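Local coordinates for citrinin polyketide synthase (Monascus purpureus, PDB 5MPT), which builds the keto-aldehyde precursor of the mycotoxin citrinin from malonyl-CoA units, its C-methyltransferase domain, the part described here, adding methyl groups to the growing polyketide, at residues G219-M224 with Y237-L242; K261-N266 with P270-L275. All coordinates share one frame; numbering follows the deposited sequence.

How the interactions relate
Both interactions belong to the Rossmann-like core of the C-methyltransferase domain, their centres about 14 Å apart, and both reach the bound S-adenosyl-L-homocysteine. Interaction 1 packs helix 221-231, which follows strand 208-213, against strand 235-241; interaction 2 ties the neighbouring edge strand 260-264 to the loop after it. The two strands run parallel and are probably hydrogen-bonded, Tyr237 O to Lys261 N at 2.9 Å and Met239 N to Lys261 O at 2.9 Å. At or just beyond their C-terminal ends, Asp241 takes the ribose hydroxyls of the ligand and Asn266 the adenine amino group. Thr221 of interaction 1 lies about 9 Å, side chain to side chain, from the active-site Tyr177.

Interaction 1: G219-M224 with Y237-L242; sequences GTTVKM and YTMTDL. With SAH (S-adenosyl-L-homocysteine), chain B.
Residues 219-224, leading into helix 221-231, lie over strand 235-241, with Thr221 CA 7.7 Å from Met239 CA, inside a beta-alpha-beta unit of the Rossmann-like methyltransferase core. Thr221 and Met224, about one helical turn apart, meet Tyr237 and Met239, alternate residues on one side of the strand. The methyl CG2 of Thr221, anti to its backbone N, touches Tyr237 CE1 at 4.0 Å and also rests on the sulfur of Met239. The Met239 chain, extended to its end (chi3 -179°), crosses the threonine at about a right angle and brings CE to 3.6 Å from Thr221 OG1. Met224 meets the ring on its CE2 side, CB 3.8 Å from Tyr237 CE2, before its bent chain turns away toward Leu194 of helix 181-198. This buried contact is apolar, yet Thr221 OG1 and Tyr237 OH both hydrogen-bond to Glu212 OE1, so one carboxylate oxygen of the preceding strand fixes both hydroxyls. The ends of the two segments hold S-adenosyl-L-homocysteine at separate points. Gly219 N donates to the ligand carboxylate atom OXT (3.0 Å, 148°). At the strand end, the Asp241 carboxylate spans the ribose diol: OD1 accepts from O3' and OD2 from O2', each at 2.7 Å.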
# COMPACT_ATOMS: atom_id res chain seq x y z
N GLY A 219 -6.85 -2.59 -8.09
CA GLY A 219 -7.62 -1.95 -7.03
C GLY A 219 -7.89 -0.49 -7.35
O GLY A 219 -8.96 0.04 -7.02
N THR A 220 -6.95 0.15 -8.00
CA THR A 220 -7.13 1.49 -8.53
C THR A 220 -7.74 1.44 -9.92
O THR A 220 -8.65 2.21 -10.23
CB THR A 220 -5.78 2.21 -8.56
OG1 THR A 220 -5.26 2.30 -7.22
CG2 THR A 220 -5.93 3.62 -9.15
N THR A 221 -7.25 0.52 -10.74
CA THR A 221 -7.69 0.43 -12.13
C THR A 221 -9.20 0.28 -12.23
O THR A 221 -9.82 0.88 -13.12
CB THR A 221 -7.00 -0.76 -12.80
OG1 THR A 221 -5.66 -0.88 -12.29
CG2 THR A 221 -6.98 -0.59 -14.30
N VAL A 222 -9.81 -0.51 -11.35
CA VAL A 222 -11.24 -0.77 -11.47
C VAL A 222 -12.07 0.49 -11.29
O VAL A 222 -13.21 0.54 -11.75
CB VAL A 222 -11.70 -1.88 -10.49
CG1 VAL A 222 -11.55 -1.45 -9.03
CG2 VAL A 222 -13.14 -2.25 -10.78
N LYS A 223 -11.54 1.51 -10.60
CA LYS A 223 -12.22 2.80 -10.51
C LYS A 223 -11.86 3.76 -11.64
O LYS A 223 -12.71 4.55 -12.05
CB LYS A 223 -11.88 3.45 -9.17
CG LYS A 223 -12.30 2.61 -7.96
CD LYS A 223 -13.76 2.18 -7.98
CE LYS A 223 -14.67 3.36 -7.79
NZ LYS A 223 -14.48 3.93 -6.42
N MET A 224 -10.62 3.72 -12.13
CA MET A 224 -10.20 4.70 -13.12
C MET A 224 -10.90 4.49 -14.46
O MET A 224 -11.25 5.45 -15.15
CB MET A 224 -8.69 4.64 -13.29
CG MET A 224 -7.91 5.04 -12.05
SD MET A 224 -8.27 6.73 -11.56
CE MET A 224 -8.25 6.70 -9.79
N TYR A 237 -4.99 4.54 -21.70
CA TYR A 237 -4.63 4.07 -20.36
C TYR A 237 -3.81 2.80 -20.46
O TYR A 237 -4.31 1.77 -20.92
CB TYR A 237 -5.89 3.81 -19.55
CG TYR A 237 -5.66 3.65 -18.07
CD1 TYR A 237 -5.14 2.48 -17.54
CD2 TYR A 237 -6.02 4.66 -17.20
CE1 TYR A 237 -4.97 2.33 -16.17
CE2 TYR A 237 -5.87 4.53 -15.84
CZ TYR A 237 -5.33 3.36 -15.33
OH TYR A 237 -5.18 3.24 -13.97
N THR A 238 -2.54 2.88 -20.06
CA THR A 238 -1.64 1.76 -20.11
C THR A 238 -1.54 1.20 -18.70
O THR A 238 -1.00 1.85 -17.79
CB THR A 238 -0.27 2.17 -20.68
OG1 THR A 238 -0.45 2.77 -21.97
CG2 THR A 238 0.65 0.97 -20.81
N MET A 239 -2.11 0.02 -18.51
CA MET A 239 -2.06 -0.66 -17.23
C MET A 239 -0.85 -1.58 -17.24
O MET A 239 -0.70 -2.42 -18.13
CB MET A 239 -3.34 -1.45 -17.01
CG MET A 239 -3.41 -2.11 -15.68
SD MET A 239 -4.69 -3.33 -15.63
CE MET A 239 -4.50 -3.87 -13.93
N THR A 240 0.02 -1.42 -16.25
CA THR A 240 1.26 -2.19 -16.20
C THR A 240 1.54 -2.73 -14.81
O THR A 240 0.97 -2.28 -13.81
CB THR A 240 2.45 -1.34 -16.66
OG1 THR A 240 2.91 -0.51 -15.60
CG2 THR A 240 2.09 -0.46 -17.86
N ASP A 241 2.43 -3.73 -14.75
CA ASP A 241 2.86 -4.34 -13.50
C ASP A 241 4.08 -5.18 -13.80
O ASP A 241 4.33 -5.54 -14.95
CB ASP A 241 1.78 -5.23 -12.86
CG ASP A 241 2.02 -5.51 -11.37
OD1 ASP A 241 1.51 -4.80 -10.49
OD2 ASP A 241 2.73 -6.48 -11.06
N LEU A 242 4.83 -5.50 -12.75
CA LEU A 242 5.91 -6.45 -12.88
C LEU A 242 5.39 -7.84 -13.22
O LEU A 242 6.11 -8.61 -13.87
CB LEU A 242 6.71 -6.51 -11.57
CG LEU A 242 8.05 -7.28 -11.67
CD1 LEU A 242 8.99 -6.66 -12.68
CD2 LEU A 242 8.74 -7.30 -10.32
N SAH B . -1.60 -1.30 -6.90
CA SAH B . -1.72 -2.64 -6.27
CB SAH B . -1.60 -2.73 -4.75
CG SAH B . -0.19 -2.57 -4.21
SD SAH B . 0.61 -4.21 -4.36
C SAH B . -3.10 -3.23 -6.67
O SAH B . -3.09 -4.55 -6.69
OXT SAH B . -4.08 -2.56 -6.90
C5' SAH B . 2.20 -3.80 -5.14
C4' SAH B . 2.12 -4.10 -6.62
O4' SAH B . 3.36 -3.62 -7.18
C3' SAH B . 2.02 -5.59 -6.98
O3' SAH B . 1.04 -5.70 -8.01
C2' SAH B . 3.43 -5.94 -7.48
O2' SAH B . 3.43 -6.94 -8.49
C1' SAH B . 3.88 -4.60 -8.05
N9 SAH B . 5.32 -4.39 -8.15
C8 SAH B . 6.29 -4.74 -7.25
N7 SAH B . 7.51 -4.47 -7.65
C5 SAH B . 7.33 -3.89 -8.90
C6 SAH B . 8.23 -3.39 -9.85
N6 SAH B . 9.56 -3.40 -9.71
N1 SAH B . 7.72 -2.88 -10.99
C2 SAH B . 6.39 -2.89 -11.17
N3 SAH B . 5.44 -3.34 -10.34
C4 SAH B . 5.98 -3.83 -9.22

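Interaction 2: K261-N266 with P270-L275. With SAH (S-adenosyl-L-homocysteine), chain B.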
# COMPACT_ATOMS: atom_id res chain seq x y z
N LYS A 261 -4.39 -0.19 -23.02
CA LYS A 261 -3.22 -0.95 -23.39
C LYS A 261 -2.77 -1.69 -22.12
O LYS A 261 -3.01 -1.21 -21.01
CB LYS A 261 -2.09 -0.05 -23.93
CG LYS A 261 -2.52 1.00 -24.99
CD LYS A 261 -2.99 0.39 -26.31
CE LYS A 261 -1.86 -0.26 -27.10
NZ LYS A 261 -2.35 -0.86 -28.38
N PHE A 262 -2.16 -2.86 -22.29
CA PHE A 262 -1.68 -3.67 -21.17
C PHE A 262 -0.24 -4.11 -21.44
O PHE A 262 0.07 -4.58 -22.54
CB PHE A 262 -2.54 -4.93 -20.96
CG PHE A 262 -3.99 -4.66 -20.76
CD1 PHE A 262 -4.81 -4.41 -21.85
CD2 PHE A 262 -4.53 -4.66 -19.49
CE1 PHE A 262 -6.16 -4.16 -21.66
CE2 PHE A 262 -5.86 -4.40 -19.31
CZ PHE A 262 -6.68 -4.15 -20.40
N LYS A 263 0.64 -4.00 -20.43
CA LYS A 263 2.06 -4.27 -20.65
C LYS A 263 2.75 -4.54 -19.31
O LYS A 263 2.40 -3.95 -18.28
CB LYS A 263 2.74 -3.10 -21.39
CG LYS A 263 4.22 -3.32 -21.75
CD LYS A 263 4.85 -2.13 -22.52
CE LYS A 263 6.31 -2.41 -22.95
NZ LYS A 263 6.92 -1.28 -23.73
N VAL A 264 3.73 -5.46 -19.34
CA VAL A 264 4.62 -5.71 -18.20
C VAL A 264 5.70 -4.63 -18.16
O VAL A 264 6.44 -4.45 -19.14
CB VAL A 264 5.26 -7.11 -18.32
CG1 VAL A 264 6.21 -7.36 -17.14
CG2 VAL A 264 4.19 -8.20 -18.38
N VAL A 265 5.81 -3.93 -17.04
CA VAL A 265 6.79 -2.86 -16.89
C VAL A 265 7.39 -2.94 -15.50
O VAL A 265 6.66 -3.01 -14.51
CB VAL A 265 6.19 -1.47 -17.13
CG1 VAL A 265 7.22 -0.37 -16.80
CG2 VAL A 265 5.69 -1.35 -18.55
N ASN A 266 8.71 -2.91 -15.42
CA ASN A 266 9.42 -2.92 -14.15
C ASN A 266 9.84 -1.49 -13.82
O ASN A 266 10.57 -0.86 -14.59
CB ASN A 266 10.64 -3.83 -14.26
CG ASN A 266 11.39 -3.98 -12.96
OD1 ASN A 266 11.27 -3.19 -12.04
ND2 ASN A 266 12.25 -5.00 -12.92
N PRO A 270 15.38 1.07 -16.63
CA PRO A 270 15.37 2.24 -17.49
C PRO A 270 14.27 2.13 -18.52
O PRO A 270 13.96 1.02 -19.01
CB PRO A 270 16.76 2.20 -18.14
CG PRO A 270 17.16 0.79 -18.03
CD PRO A 270 16.63 0.30 -16.77
N PRO A 271 13.62 3.23 -18.87
CA PRO A 271 12.57 3.17 -19.89
C PRO A 271 13.13 2.95 -21.28
O PRO A 271 14.08 3.62 -21.67
CB PRO A 271 11.93 4.57 -19.82
CG PRO A 271 12.60 5.28 -18.66
CD PRO A 271 13.89 4.60 -18.43
N ASP A 272 12.47 2.10 -22.06
CA ASP A 272 12.83 2.00 -23.46
C ASP A 272 12.39 3.27 -24.20
O ASP A 272 11.51 4.01 -23.72
CB ASP A 272 12.22 0.74 -24.09
CG ASP A 272 10.79 0.91 -24.49
OD1 ASP A 272 10.55 1.42 -25.60
OD2 ASP A 272 9.89 0.50 -23.73
N PRO A 273 13.04 3.58 -25.33
CA PRO A 273 12.74 4.83 -26.05
C PRO A 273 11.27 5.11 -26.22
O PRO A 273 10.85 6.26 -26.10
CB PRO A 273 13.44 4.61 -27.40
CG PRO A 273 14.60 3.78 -27.07
CD PRO A 273 14.21 2.89 -25.92
N GLN A 274 10.47 4.08 -26.48
CA GLN A 274 9.05 4.27 -26.71
C GLN A 274 8.35 4.83 -25.48
O GLN A 274 7.32 5.50 -25.64
CB GLN A 274 8.39 2.95 -27.11
CG GLN A 274 8.93 2.34 -28.37
CD GLN A 274 8.25 1.02 -28.70
OE1 GLN A 274 7.45 0.51 -27.91
NE2 GLN A 274 8.58 0.46 -29.85
N LEU A 275 8.87 4.62 -24.27
CA LEU A 275 8.22 5.16 -23.08
C LEU A 275 8.69 6.57 -22.73
O LEU A 275 7.97 7.29 -22.03
CB LEU A 275 8.47 4.25 -21.86
CG LEU A 275 7.91 2.82 -21.91
CD1 LEU A 275 8.41 1.96 -20.74
CD2 LEU A 275 6.40 2.85 -21.92
N SAH B . -1.60 -1.30 -6.90
CA SAH B . -1.72 -2.64 -6.27
CB SAH B . -1.60 -2.73 -4.75
CG SAH B . -0.19 -2.57 -4.21
SD SAH B . 0.61 -4.21 -4.36
C SAH B . -3.10 -3.23 -6.67
O SAH B . -3.09 -4.55 -6.69
OXT SAH B . -4.08 -2.56 -6.90
C5' SAH B . 2.20 -3.80 -5.14
C4' SAH B . 2.12 -4.10 -6.62
O4' SAH B . 3.36 -3.62 -7.18
C3' SAH B . 2.02 -5.59 -6.98
O3' SAH B . 1.04 -5.70 -8.01
C2' SAH B . 3.43 -5.94 -7.48
O2' SAH B . 3.43 -6.94 -8.49
C1' SAH B . 3.88 -4.60 -8.05
N9 SAH B . 5.32 -4.39 -8.15
C8 SAH B . 6.29 -4.74 -7.25
N7 SAH B . 7.51 -4.47 -7.65
C5 SAH B . 7.33 -3.89 -8.90
C6 SAH B . 8.23 -3.39 -9.85
N6 SAH B . 9.56 -3.40 -9.71
N1 SAH B . 7.72 -2.88 -10.99
C2 SAH B . 6.39 -2.89 -11.17
N3 SAH B . 5.44 -3.34 -10.34
C4 SAH B . 5.98 -3.83 -9.22
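Lys263, near the end of strand 260-264, stands opposite Asp272 in the loop 270-275, where the chain returns after three intervening residues, extended through Asp272 and then taking helical backbone angles at 273-275. The direct contact is one long ion pair at the surface. Lys263, fully extended with every torsion near 180°, reaches out from the strand, while the Asp272 side chain comes from the opposite direction. Lys263 NZ and Asp272 OD2 are 3.5 Å apart, a salt bridge whose hydrogen bond is weak. The other carboxylate oxygen works within the loop: Gln274 N donates to Asp272 OD1 at 2.8 Å, from above the carboxylate plane and with a bent N-H...O angle of 136°. Asp272 thereby forms an Asx turn, and a backbone bond from Leu275 N to Asp272 O, 2.8 Å, overlaps it. With chi1 at 81°, the carboxylate sits between its own backbone N and carbonyl carbon, where OD1 can fold back over the turn while OD2 faces the lysine. The bridge is probably modest in strength, given its length and its place at the surface. Leu275 and Pro271 pack against Ile304 of helix 294-304, so the loop is also seated on the next helix. Beyond the C-terminal end of the strand, Asn266 OD1 accepts from the adenine amino N6 of S-adenosyl-L-homocysteine at 2.9 Å (153°), and also from Glu268 N, two bonds that hold the side-chain amide in place. Val265 O approaches C2 of the same ring at 3.4 Å. Recognition of the adenine amino group by a residue just after the outermost strand, 260-264, of the mixed seven-stranded sheet is characteristic of the Rossmann-like methyltransferase fold.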